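Local coordinates for protein UDP-N-acetylglucosamine 2-epimerase (Listeria monocytogenes, PDB 3OT5) that probably catalyses the reversible interconversion of UDP-N-acetylglucosamine and UDP-N-acetylmannosamine by inverting the configuration at C2 of the sugar, at residues A[166-171]-A[187-192]; A[172-177]-A[386-391]; A[260-265]-A[272-277]. All coordinates share one frame; numbering follows the deposited sequence.

Contact 1 of 3, residues A[166-171]-A[187-192]; sequences TGVMAD and EGKDPA
The side chain of Lys189 leaves its backbone with CG anti to the carbonyl carbon, bends once at chi2 (65°) and then runs fully extended through chi3 and chi4, its far end reaching Gly167 and Val168 near the close of helix 159-169. The straight remainder supplies the reach, since even the nearest CA atoms, those of Val168 and Lys189, are 8.2 Å apart. The partner at Gly167 is the backbone carbonyl: the methylene CE of Lys189 comes to 3.4 Å from Gly167 O, whereas NZ stays at 4.2 Å from the same oxygen. Beyond it, one branch of Val168 completes the contact loosely: CG1, which lies beside its own backbone N, is 4.2 Å from Lys189 NZ, and the two side chains run at a slant to each other.

The ammonium group is committed within its own segment. Lys189 NZ forms a salt bridge and hydrogen bond of 2.8 Å with Glu187 OE1, reaching that oxygen from above the carboxylate plane, 41° out of it. The other oxygen of Glu187 pairs with Arg149, so the carboxylate is shared between two cations. Between Glu187 and Lys189, Gly188 is the C-prime residue of the Schellman motif that ends helix 178-186, and both charged side chains leave this turn on the side of helix 159-169. The chemistry implies that the aliphatic part of Lys189 does the packing, while its charge is probably balanced largely by Glu187, a carboxylate it shares with Arg149.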
loop_
_atom_site.group_PDB
_atom_site.type_symbol
_atom_site.label_atom_id
_atom_site.label_comp_id
_atom_site.label_asym_id
_atom_site.label_seq_id
_atom_site.Cartn_x
_atom_site.Cartn_y
_atom_site.Cartn_z
ATOM N N THR A 166 17.424 7.476 -2.145
ATOM C CA THR A 166 16.693 8.164 -1.092
ATOM C C THR A 166 17.243 7.719 0.250
ATOM O O THR A 166 17.425 8.532 1.151
ATOM C CB THR A 166 15.191 7.890 -1.177
ATOM O OG1 THR A 166 14.683 8.491 -2.375
ATOM C CG2 THR A 166 14.472 8.473 0.038
ATOM N N GLY A 167 17.547 6.424 0.359
ATOM C CA GLY A 167 18.108 5.863 1.575
ATOM C C GLY A 167 19.431 6.488 2.005
ATOM O O GLY A 167 19.695 6.611 3.195
ATOM N N VAL A 168 20.281 6.890 1.072
ATOM C CA VAL A 168 21.545 7.483 1.488
ATOM C C VAL A 168 21.319 8.931 1.915
ATOM O O VAL A 168 21.960 9.416 2.853
ATOM C CB VAL A 168 22.654 7.405 0.401
ATOM C CG1 VAL A 168 22.816 5.974 -0.076
ATOM C CG2 VAL A 168 22.343 8.315 -0.759
ATOM N N MET A 169 20.379 9.610 1.256
ATOM C CA MET A 169 20.099 11.006 1.558
ATOM C C MET A 169 19.277 11.191 2.818
ATOM O O MET A 169 19.403 12.200 3.493
ATOM C CB MET A 169 19.374 11.666 0.390
ATOM C CG MET A 169 20.190 11.684 -0.876
ATOM S SD MET A 169 19.297 12.452 -2.224
ATOM C CE MET A 169 17.928 11.327 -2.449
ATOM N N ALA A 170 18.435 10.216 3.135
ATOM C CA ALA A 170 17.578 10.315 4.312
ATOM C C ALA A 170 18.338 10.454 5.630
ATOM O O ALA A 170 19.393 9.843 5.853
ATOM C CB ALA A 170 16.642 9.101 4.381
ATOM N N ASP A 171 17.759 11.264 6.508
ATOM C CA ASP A 171 18.281 11.480 7.839
ATOM C C ASP A 171 17.520 10.603 8.812
ATOM O O ASP A 171 18.034 10.244 9.839
ATOM C CB ASP A 171 18.098 12.934 8.217
ATOM C CG ASP A 171 18.888 13.842 7.337
ATOM O OD1 ASP A 171 20.125 13.682 7.299
ATOM O OD2 ASP A 171 18.285 14.726 6.716
ATOM N N GLU A 187 23.522 -1.792 5.066
ATOM C CA GLU A 187 24.159 -0.739 4.270
ATOM C C GLU A 187 24.903 0.260 5.172
ATOM O O GLU A 187 25.371 1.298 4.711
ATOM C CB GLU A 187 23.127 -0.013 3.414
ATOM C CG GLU A 187 22.501 -0.898 2.343
ATOM C CD GLU A 187 21.343 -0.242 1.632
ATOM O OE1 GLU A 187 20.796 0.759 2.153
ATOM O OE2 GLU A 187 20.953 -0.747 0.556
ATOM N N GLY A 188 24.995 -0.049 6.461
ATOM C CA GLY A 188 25.707 0.799 7.400
ATOM C C GLY A 188 24.977 2.021 7.924
ATOM O O GLY A 188 25.623 2.940 8.407
ATOM N N LYS A 189 23.646 2.062 7.827
ATOM C CA LYS A 189 22.899 3.208 8.368
ATOM C C LYS A 189 22.935 3.193 9.893
ATOM O O LYS A 189 23.031 2.135 10.519
ATOM C CB LYS A 189 21.438 3.260 7.890
ATOM C CG LYS A 189 21.195 3.889 6.527
ATOM C CD LYS A 189 21.789 3.130 5.375
ATOM C CE LYS A 189 21.435 3.824 4.061
ATOM N NZ LYS A 189 21.996 3.130 2.885
ATOM N N ASP A 190 22.834 4.383 10.478
ATOM C CA ASP A 190 22.870 4.553 11.922
ATOM C C ASP A 190 21.575 4.022 12.543
ATOM O O ASP A 190 20.509 4.577 12.303
ATOM C CB ASP A 190 23.068 6.045 12.241
ATOM C CG ASP A 190 23.277 6.325 13.724
ATOM O OD1 ASP A 190 23.537 7.503 14.055
ATOM O OD2 ASP A 190 23.199 5.393 14.553
ATOM N N PRO A 191 21.667 2.944 13.351
ATOM C CA PRO A 191 20.472 2.375 13.987
ATOM C C PRO A 191 19.577 3.424 14.656
ATOM O O PRO A 191 18.363 3.307 14.612
ATOM C CB PRO A 191 21.042 1.420 15.059
ATOM C CG PRO A 191 22.470 1.153 14.658
ATOM C CD PRO A 191 22.923 2.322 13.834
ATOM N N ALA A 192 20.176 4.430 15.287
ATOM C CA ALA A 192 19.410 5.484 15.952
ATOM C C ALA A 192 18.508 6.277 14.989
ATOM O O ALA A 192 17.594 6.977 15.426
ATOM C CB ALA A 192 20.350 6.436 16.693
#

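Contact 2 of 3, residues A[172-177]-A[386-391]; sequences IHFSPT and AAIKSH
Phe174 and Ile172, alternate residues of strand 172-175, meet Ala387 and Ile388 of helix 380-392 in a contact that is wholly apolar between side chains. The aromatic part of it belongs to Phe174, whose chi1 of -49° sets CG anti to the carbonyl carbon and sends the ring out to the helix. The methyl of Ala387 lies at the ring's edge, in its plane, with CB 3.7 Å from Phe174 CE1. A second approach comes from Ile388: its CG1 is 3.9 Å from Phe174 CZ, and the two side chains cross at about a right angle.

The aliphatic part is looser. Ile172 extends its longer branch, CG1 anti to the backbone N, and the terminal CD1 stops 4.2 Å from Ala387 CB and 4.1 Å from Ala387 O. One small methyl is thus touched by both strand side chains. All four residues are buried.

The backbones run nearly antiparallel, with 160° between their directions, and the short axes come within 10.3 Å, a usual spacing for a helix laid on a sheet. Strand 172-175 bonds on one side to strand 140-144 and on the other to Thr193 and Phe195; Phe195 of strand 194-196 also packs on Ile172 and Ala387. Helix 380-392, from near the C-terminus, therefore packs against a face of the seven-stranded parallel sheet, nearly antiparallel to strand 172-175.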
loop_
_atom_site.group_PDB
_atom_site.type_symbol
_atom_site.label_atom_id
_atom_site.label_comp_id
_atom_site.label_asym_id
_atom_site.label_seq_id
_atom_site.Cartn_x
_atom_site.Cartn_y
_atom_site.Cartn_z
ATOM N N ILE A 172 16.285 10.261 8.471
ATOM C CA ILE A 172 15.466 9.427 9.329
ATOM C C ILE A 172 14.639 8.493 8.440
ATOM O O ILE A 172 14.082 8.894 7.410
ATOM C CB ILE A 172 14.663 10.303 10.340
ATOM C CG1 ILE A 172 13.847 9.447 11.302
ATOM C CG2 ILE A 172 13.786 11.302 9.617
ATOM C CD1 ILE A 172 13.300 10.265 12.484
ATOM N N HIS A 173 14.616 7.226 8.831
ATOM C CA HIS A 173 13.969 6.194 8.060
ATOM C C HIS A 173 12.843 5.576 8.839
ATOM O O HIS A 173 13.010 5.188 10.002
ATOM C CB HIS A 173 14.996 5.109 7.735
ATOM C CG HIS A 173 16.259 5.642 7.144
ATOM N ND1 HIS A 173 16.496 5.673 5.788
ATOM C CD2 HIS A 173 17.350 6.187 7.730
ATOM C CE1 HIS A 173 17.687 6.197 5.563
ATOM N NE2 HIS A 173 18.224 6.529 6.726
ATOM N N PHE A 174 11.699 5.479 8.187
ATOM C CA PHE A 174 10.538 4.904 8.792
ATOM C C PHE A 174 10.301 3.628 7.993
ATOM O O PHE A 174 9.726 3.649 6.923
ATOM C CB PHE A 174 9.378 5.901 8.723
ATOM C CG PHE A 174 9.747 7.285 9.208
ATOM C CD1 PHE A 174 9.964 7.531 10.550
ATOM C CD2 PHE A 174 9.878 8.340 8.308
ATOM C CE1 PHE A 174 10.292 8.788 10.998
ATOM C CE2 PHE A 174 10.197 9.608 8.743
ATOM C CZ PHE A 174 10.420 9.836 10.098
ATOM N N SER A 175 10.821 2.518 8.504
ATOM C CA SER A 175 10.702 1.236 7.831
ATOM C C SER A 175 9.363 0.596 8.131
ATOM O O SER A 175 8.832 0.747 9.225
ATOM C CB SER A 175 11.825 0.297 8.270
ATOM O OG SER A 175 13.090 0.827 7.912
ATOM N N PRO A 176 8.804 -0.105 7.151
ATOM C CA PRO A 176 7.535 -0.726 7.416
ATOM C C PRO A 176 7.710 -2.033 8.167
ATOM O O PRO A 176 6.799 -2.449 8.872
ATOM C CB PRO A 176 6.979 -0.982 6.017
ATOM C CG PRO A 176 8.180 -1.233 5.202
ATOM C CD PRO A 176 9.240 -0.318 5.761
ATOM N N THR A 177 8.880 -2.652 8.050
ATOM C CA THR A 177 9.119 -3.935 8.697
ATOM C C THR A 177 10.516 -4.066 9.270
ATOM O O THR A 177 11.412 -3.252 8.990
ATOM C CB THR A 177 8.953 -5.090 7.692
ATOM O OG1 THR A 177 9.919 -4.947 6.642
ATOM C CG2 THR A 177 7.549 -5.091 7.089
ATOM N N ALA A 386 5.972 10.594 16.442
ATOM C CA ALA A 386 6.705 10.519 17.707
ATOM C C ALA A 386 8.192 10.495 17.387
ATOM O O ALA A 386 8.996 11.109 18.080
ATOM C CB ALA A 386 6.293 9.288 18.518
ATOM N N ALA A 387 8.547 9.789 16.319
ATOM C CA ALA A 387 9.924 9.705 15.881
ATOM C C ALA A 387 10.435 11.116 15.519
ATOM O O ALA A 387 11.504 11.549 15.968
ATOM C CB ALA A 387 10.025 8.755 14.679
ATOM N N ILE A 388 9.650 11.854 14.747
ATOM C CA ILE A 388 10.026 13.221 14.372
ATOM C C ILE A 388 10.071 14.115 15.619
ATOM O O ILE A 388 11.022 14.888 15.789
ATOM C CB ILE A 388 9.076 13.801 13.315
ATOM C CG1 ILE A 388 9.176 12.984 12.022
ATOM C CG2 ILE A 388 9.424 15.263 13.028
ATOM C CD1 ILE A 388 8.187 13.393 10.959
ATOM N N LYS A 389 9.069 14.008 16.500
ATOM C CA LYS A 389 9.081 14.797 17.743
ATOM C C LYS A 389 10.340 14.482 18.527
ATOM O O LYS A 389 10.997 15.376 19.037
ATOM C CB LYS A 389 7.887 14.493 18.647
ATOM C CG LYS A 389 6.571 15.077 18.219
ATOM C CD LYS A 389 5.433 14.649 19.166
ATOM C CE LYS A 389 5.673 15.018 20.632
ATOM N NZ LYS A 389 5.789 16.480 20.884
ATOM N N SER A 390 10.646 13.191 18.621
ATOM C CA SER A 390 11.830 12.697 19.328
ATOM C C SER A 390 13.107 13.404 18.915
ATOM O O SER A 390 13.959 13.669 19.737
ATOM C CB SER A 390 12.015 11.199 19.064
ATOM O OG SER A 390 13.263 10.774 19.584
ATOM N N HIS A 391 13.243 13.679 17.626
ATOM C CA HIS A 391 14.426 14.345 17.115
ATOM C C HIS A 391 14.422 15.838 17.419
ATOM O O HIS A 391 15.393 16.360 17.935
ATOM C CB HIS A 391 14.551 14.123 15.603
ATOM C CG HIS A 391 15.679 14.878 14.978
ATOM N ND1 HIS A 391 16.959 14.373 14.898
ATOM C CD2 HIS A 391 15.721 16.106 14.407
ATOM C CE1 HIS A 391 17.745 15.262 14.312
ATOM N NE2 HIS A 391 17.020 16.324 14.009
#

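Contact 3 of 3, residues A[260-265]-A[272-277]; sequences LVYPMH and EKAMAI
Tyr262 and Met264 face Ala274 where strand 258-263 runs out into a loop and helix 268-278 turns back alongside it, the closest CA pair being Met264 and Ala274 at 7.5 Å. Since residues 260-263 are extended, alternate side chains point to the same side, and those of Tyr262 and, just past the strand, Met264 are directed at the helix.

The methyl of Ala274 is the shared partner. Tyr262 CE2 lies 4.0 Å from Ala274 CB, the methyl approaching the ring obliquely; chi1 of 174° places CG anti to the backbone N and swings the ring out from the strand. Met264 adds its sulfur, SD being 4.3 Å from Ala274 CB. The same sulfur makes a long contact of 4.5 Å with Met275 SD at the more exposed margin, where Met275 folds its chain through three successive bends of near -65°. These are van der Waals contacts.

The tyrosine ring is held from more than one direction. The backbone N of Met264 lies 3.9 Å above one face, displaced toward the rim, and Phe245 of helix 240-254 meets the ring edge-to-face. Met241 of that helix and Val270 of helix 268-278 pack on Tyr262 as well. Strand 258-263, helix 268-278 and strand 284-287 form a beta-alpha-beta crossover, in which the connecting helix packs over the parallel strands it joins; such units build the six-stranded parallel, Rossmann-like sheet of this domain.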
loop_
_atom_site.group_PDB
_atom_site.type_symbol
_atom_site.label_atom_id
_atom_site.label_comp_id
_atom_site.label_asym_id
_atom_site.label_seq_id
_atom_site.Cartn_x
_atom_site.Cartn_y
_atom_site.Cartn_z
ATOM N N LEU A 260 -18.716 -14.289 -5.730
ATOM C CA LEU A 260 -17.434 -13.842 -6.230
ATOM C C LEU A 260 -17.565 -12.494 -6.886
ATOM O O LEU A 260 -18.484 -12.265 -7.658
ATOM C CB LEU A 260 -16.884 -14.851 -7.251
ATOM C CG LEU A 260 -15.633 -14.478 -8.075
ATOM C CD1 LEU A 260 -14.421 -14.194 -7.220
ATOM C CD2 LEU A 260 -15.313 -15.581 -9.088
ATOM N N VAL A 261 -16.661 -11.590 -6.530
ATOM C CA VAL A 261 -16.608 -10.273 -7.121
ATOM C C VAL A 261 -15.255 -10.217 -7.810
ATOM O O VAL A 261 -14.229 -10.492 -7.197
ATOM C CB VAL A 261 -16.727 -9.142 -6.086
ATOM C CG1 VAL A 261 -16.536 -7.780 -6.766
ATOM C CG2 VAL A 261 -18.069 -9.202 -5.390
ATOM N N TYR A 262 -15.267 -9.904 -9.095
ATOM C CA TYR A 262 -14.055 -9.819 -9.863
ATOM C C TYR A 262 -14.004 -8.550 -10.685
ATOM O O TYR A 262 -14.623 -8.477 -11.739
ATOM C CB TYR A 262 -13.895 -11.033 -10.793
ATOM C CG TYR A 262 -12.701 -10.877 -11.704
ATOM C CD1 TYR A 262 -11.411 -10.895 -11.190
ATOM C CD2 TYR A 262 -12.854 -10.710 -13.078
ATOM C CE1 TYR A 262 -10.302 -10.731 -12.022
ATOM C CE2 TYR A 262 -11.755 -10.564 -13.915
ATOM C CZ TYR A 262 -10.485 -10.568 -13.383
ATOM O OH TYR A 262 -9.395 -10.405 -14.212
ATOM N N PRO A 263 -13.294 -7.533 -10.187
ATOM C CA PRO A 263 -13.139 -6.324 -10.964
ATOM C C PRO A 263 -12.298 -6.717 -12.162
ATOM O O PRO A 263 -11.109 -6.992 -12.022
ATOM C CB PRO A 263 -12.373 -5.388 -10.020
ATOM C CG PRO A 263 -12.584 -5.946 -8.665
ATOM C CD PRO A 263 -12.666 -7.413 -8.863
ATOM N N MET A 264 -12.911 -6.776 -13.331
ATOM C CA MET A 264 -12.194 -7.215 -14.517
ATOM C C MET A 264 -11.038 -6.334 -14.950
ATOM O O MET A 264 -11.161 -5.123 -15.001
ATOM C CB MET A 264 -13.155 -7.357 -15.683
ATOM C CG MET A 264 -14.113 -8.511 -15.539
ATOM S SD MET A 264 -15.161 -8.587 -16.977
ATOM C CE MET A 264 -16.045 -7.032 -16.807
ATOM N N HIS A 265 -9.920 -6.976 -15.283
ATOM C CA HIS A 265 -8.758 -6.261 -15.772
ATOM C C HIS A 265 -9.174 -5.657 -17.113
ATOM O O HIS A 265 -10.052 -6.180 -17.797
ATOM C CB HIS A 265 -7.557 -7.195 -15.927
ATOM C CG HIS A 265 -6.275 -6.484 -16.240
ATOM N ND1 HIS A 265 -5.867 -6.208 -17.528
ATOM C CD2 HIS A 265 -5.313 -5.987 -15.426
ATOM C CE1 HIS A 265 -4.711 -5.567 -17.495
ATOM N NE2 HIS A 265 -4.356 -5.417 -16.232
ATOM N N GLU A 272 -12.449 -11.374 -21.975
ATOM C CA GLU A 272 -13.069 -12.394 -22.800
ATOM C C GLU A 272 -13.033 -13.735 -22.070
ATOM O O GLU A 272 -14.015 -14.467 -22.083
ATOM C CB GLU A 272 -12.356 -12.455 -24.156
ATOM C CG GLU A 272 -12.868 -13.492 -25.137
ATOM C CD GLU A 272 -12.150 -13.403 -26.486
ATOM O OE1 GLU A 272 -11.473 -12.376 -26.745
ATOM O OE2 GLU A 272 -12.268 -14.352 -27.291
ATOM N N LYS A 273 -11.912 -14.046 -21.420
ATOM C CA LYS A 273 -11.786 -15.299 -20.668
ATOM C C LYS A 273 -12.689 -15.262 -19.445
ATOM O O LYS A 273 -13.274 -16.272 -19.072
ATOM C CB LYS A 273 -10.337 -15.553 -20.232
ATOM C CG LYS A 273 -9.351 -15.818 -21.383
ATOM C CD LYS A 273 -7.916 -15.963 -20.862
ATOM C CE LYS A 273 -6.888 -16.054 -22.003
ATOM N NZ LYS A 273 -7.113 -17.224 -22.884
ATOM N N ALA A 274 -12.792 -14.088 -18.831
ATOM C CA ALA A 274 -13.619 -13.899 -17.648
ATOM C C ALA A 274 -15.101 -14.046 -17.976
ATOM O O ALA A 274 -15.833 -14.689 -17.234
ATOM C CB ALA A 274 -13.344 -12.527 -17.020
ATOM N N MET A 275 -15.542 -13.429 -19.069
ATOM C CA MET A 275 -16.941 -13.523 -19.497
ATOM C C MET A 275 -17.290 -14.959 -19.864
ATOM O O MET A 275 -18.349 -15.468 -19.493
ATOM C CB MET A 275 -17.204 -12.630 -20.719
ATOM C CG MET A 275 -17.120 -11.130 -20.443
ATOM S SD MET A 275 -18.402 -10.581 -19.295
ATOM C CE MET A 275 -19.898 -10.863 -20.243
ATOM N N ALA A 276 -16.385 -15.599 -20.593
ATOM C CA ALA A 276 -16.575 -16.963 -21.048
ATOM C C ALA A 276 -16.704 -17.950 -19.903
ATOM O O ALA A 276 -17.587 -18.803 -19.914
ATOM C CB ALA A 276 -15.424 -17.370 -21.962
ATOM N N ILE A 277 -15.853 -17.810 -18.899
ATOM C CA ILE A 277 -15.844 -18.734 -17.773
ATOM C C ILE A 277 -16.665 -18.297 -16.572
ATOM O O ILE A 277 -17.322 -19.120 -15.937
ATOM C CB ILE A 277 -14.400 -18.963 -17.285
ATOM C CG1 ILE A 277 -13.553 -19.533 -18.426
ATOM C CG2 ILE A 277 -14.384 -19.892 -16.056
ATOM C CD1 ILE A 277 -12.104 -19.719 -18.076
#

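Contacts 1 and 2 belong to one domain and contact 3 to the other, so the three sample both Rossmann-like halves of the enzyme. Contacts 1 and 2 have centres 12 Å apart and alternate along the chain, helix 159-169 leading directly into strand 172-175; they meet through His173, whose CE1 lies 3.1 Å from Gly167 O. Contact 3, on the six-stranded sheet, is nested in the long chain excursion closed by contact 2, and its centre is about 42 Å from that of contact 2 and 45 Å from that of contact 1. Helix 380-392 thus returns the chain to the first, seven-stranded sheet after the second domain is complete, tying the C-terminal region to the N-terminal domain.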